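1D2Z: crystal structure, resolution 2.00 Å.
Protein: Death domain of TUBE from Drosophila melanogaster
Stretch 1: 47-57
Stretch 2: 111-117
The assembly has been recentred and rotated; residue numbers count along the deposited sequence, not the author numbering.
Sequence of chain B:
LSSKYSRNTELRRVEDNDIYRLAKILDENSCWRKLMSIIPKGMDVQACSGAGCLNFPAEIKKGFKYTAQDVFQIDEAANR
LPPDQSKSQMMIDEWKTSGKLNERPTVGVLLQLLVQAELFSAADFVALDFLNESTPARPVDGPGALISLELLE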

# COMPACT_ATOMS: atom_id res chain seq x y z
N ALA B 47 -1.44 -25.22 -2.04
CA ALA B 47 -1.84 -25.22 -3.44
C ALA B 47 -2.03 -23.80 -3.98
O ALA B 47 -1.86 -23.56 -5.17
CB ALA B 47 -3.12 -26.03 -3.61
N CYS B 48 -2.37 -22.87 -3.09
CA CYS B 48 -2.59 -21.47 -3.45
C CYS B 48 -1.34 -20.59 -3.38
O CYS B 48 -1.37 -19.44 -3.82
CB CYS B 48 -3.67 -20.85 -2.56
SG CYS B 48 -5.36 -21.42 -2.85
N SER B 49 -0.25 -21.13 -2.83
CA SER B 49 1.00 -20.39 -2.66
C SER B 49 1.77 -20.01 -3.92
O SER B 49 2.38 -18.93 -3.98
CB SER B 49 1.94 -21.13 -1.70
OG SER B 49 1.38 -21.24 -0.40
N GLY B 50 1.79 -20.90 -4.91
CA GLY B 50 2.50 -20.63 -6.14
C GLY B 50 2.00 -19.38 -6.85
O GLY B 50 0.90 -18.92 -6.59
N ALA B 51 2.83 -18.82 -7.73
CA ALA B 51 2.46 -17.62 -8.48
C ALA B 51 1.24 -17.89 -9.36
O ALA B 51 1.21 -18.86 -10.13
CB ALA B 51 3.63 -17.14 -9.33
N GLY B 52 0.20 -17.07 -9.18
CA GLY B 52 -1.02 -17.23 -9.95
C GLY B 52 -1.84 -18.44 -9.56
O GLY B 52 -2.73 -18.87 -10.30
N CYS B 53 -1.53 -19.01 -8.40
CA CYS B 53 -2.24 -20.19 -7.91
C CYS B 53 -3.42 -19.85 -7.01
O CYS B 53 -4.23 -20.72 -6.70
CB CYS B 53 -1.29 -21.14 -7.18
SG CYS B 53 -0.12 -21.98 -8.27
N LEU B 54 -3.50 -18.59 -6.57
CA LEU B 54 -4.61 -18.18 -5.72
C LEU B 54 -5.66 -17.45 -6.54
O LEU B 54 -5.53 -16.25 -6.80
CB LEU B 54 -4.12 -17.30 -4.55
CG LEU B 54 -5.01 -17.15 -3.31
CD1 LEU B 54 -4.25 -16.40 -2.23
CD2 LEU B 54 -6.31 -16.43 -3.61
N ASN B 55 -6.67 -18.18 -7.00
CA ASN B 55 -7.76 -17.60 -7.77
C ASN B 55 -8.70 -17.01 -6.73
O ASN B 55 -9.47 -17.73 -6.10
CB ASN B 55 -8.48 -18.69 -8.57
CG ASN B 55 -9.49 -18.13 -9.56
OD1 ASN B 55 -10.27 -17.23 -9.24
ND2 ASN B 55 -9.48 -18.66 -10.78
N PHE B 56 -8.61 -15.70 -6.52
CA PHE B 56 -9.42 -15.00 -5.53
C PHE B 56 -10.93 -15.20 -5.69
O PHE B 56 -11.63 -15.50 -4.71
CB PHE B 56 -9.08 -13.51 -5.49
CG PHE B 56 -9.77 -12.75 -4.39
CD1 PHE B 56 -9.37 -12.90 -3.07
CD2 PHE B 56 -10.83 -11.89 -4.68
CE1 PHE B 56 -10.00 -12.20 -2.06
CE2 PHE B 56 -11.47 -11.19 -3.67
CZ PHE B 56 -11.05 -11.35 -2.36
N PRO B 57 -11.47 -15.00 -6.91
CA PRO B 57 -12.91 -15.18 -7.13
C PRO B 57 -13.36 -16.61 -6.79
O PRO B 57 -14.41 -16.80 -6.19
CB PRO B 57 -13.07 -14.88 -8.61
CG PRO B 57 -12.02 -13.83 -8.84
CD PRO B 57 -10.84 -14.42 -8.11
N LEU B 111 1.31 -12.55 -0.41
CA LEU B 111 1.64 -11.72 -1.56
C LEU B 111 0.46 -11.54 -2.51
O LEU B 111 0.14 -10.42 -2.89
CB LEU B 111 2.84 -12.29 -2.33
CG LEU B 111 3.19 -11.57 -3.64
CD1 LEU B 111 3.54 -10.12 -3.34
CD2 LEU B 111 4.35 -12.26 -4.36
N GLN B 112 -0.18 -12.64 -2.87
CA GLN B 112 -1.32 -12.58 -3.78
C GLN B 112 -2.52 -11.83 -3.19
O GLN B 112 -3.22 -11.12 -3.91
CB GLN B 112 -1.70 -13.98 -4.25
CG GLN B 112 -0.67 -14.56 -5.20
CD GLN B 112 -0.93 -16.01 -5.53
OE1 GLN B 112 -1.55 -16.33 -6.54
NE2 GLN B 112 -0.43 -16.91 -4.68
N LEU B 113 -2.74 -11.98 -1.88
CA LEU B 113 -3.84 -11.26 -1.23
C LEU B 113 -3.51 -9.76 -1.16
O LEU B 113 -4.39 -8.92 -1.34
CB LEU B 113 -4.14 -11.82 0.16
CG LEU B 113 -4.78 -13.22 0.20
CD1 LEU B 113 -5.01 -13.64 1.64
CD2 LEU B 113 -6.10 -13.22 -0.56
N LEU B 114 -2.23 -9.43 -0.96
CA LEU B 114 -1.81 -8.03 -0.91
C LEU B 114 -2.09 -7.36 -2.26
O LEU B 114 -2.58 -6.23 -2.32
CB LEU B 114 -0.33 -7.91 -0.56
CG LEU B 114 0.09 -8.31 0.86
CD1 LEU B 114 1.62 -8.31 0.96
CD2 LEU B 114 -0.51 -7.36 1.88
N VAL B 115 -1.81 -8.10 -3.33
CA VAL B 115 -2.02 -7.61 -4.69
C VAL B 115 -3.52 -7.41 -4.96
O VAL B 115 -3.91 -6.40 -5.53
CB VAL B 115 -1.42 -8.60 -5.73
CG1 VAL B 115 -1.79 -8.19 -7.16
CG2 VAL B 115 0.10 -8.66 -5.56
N GLN B 116 -4.34 -8.37 -4.53
CA GLN B 116 -5.79 -8.30 -4.70
C GLN B 116 -6.38 -7.05 -4.04
O GLN B 116 -7.32 -6.44 -4.56
CB GLN B 116 -6.46 -9.56 -4.13
CG GLN B 116 -8.00 -9.49 -4.06
CD GLN B 116 -8.65 -9.43 -5.43
OE1 GLN B 116 -8.13 -9.96 -6.42
NE2 GLN B 116 -9.82 -8.79 -5.50
N ALA B 117 -5.83 -6.66 -2.89
CA ALA B 117 -6.30 -5.48 -2.17
C ALA B 117 -5.55 -4.19 -2.57
O ALA B 117 -5.76 -3.13 -1.97
CB ALA B 117 -6.19 -5.70 -0.66
O HOH W 1 -2.96 -14.75 -8.18

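What fastens the first stretch to the helix? Gln-112 does most of it, with 114 Å² covered by the other stretch, the largest share of any residue here. Its CA-to-CB bond points toward the first stretch, and with chi1 in m and chi2 in t the chain extends to place its amide among backbone groups. Gln-112 NE2 donates to Cys-48 O at 2.8 Å, while Gln-112 OE1 accepts from Leu-54 N at 3.0 Å. A glutamine suits this place because one amide carries both a donor and an acceptor, and the first stretch offers a carbonyl and an NH.

How does the loop shape itself around that amide? Residues Gly-50 to Cys-53 form a type II turn, closed by Cys-53 N donating to Gly-50 O at 3.0 Å. Gly-52 has a positive phi of 71°, which favours glycine, and at Gly-50 a CB would clash with Cys-53 SG. A water also joins the two stretches, donating to Gln-112 OE1 at 2.7 Å and to Leu-54 O at 3.3 Å.

What does Phe-56 contribute, with 71 Å² covered? Its side chain starts toward the helix and meets Gln-116, whose CG sits 3.6 Å from the centroid of the Phe-56 ring and only 5° off the ring normal. This is a CH-pi contact over the face: the aliphatic part of a glutamine can pack on an aromatic ring although its end is polar.

Where is the apolar packing? Leu-113 starts sideways, but its end comes nearer the first stretch, bringing Leu-113 CD2 within 4.0 Å of Leu-54 CD1 and 4.1 Å of Phe-56 CD1. Leucine suits this buried position, since it is apolar and its CD2 methyl alone reaches both side chains. Leu-54 thus serves twice, through its backbone NH and its apolar side chain. Altogether the two stretches bury 375 Å².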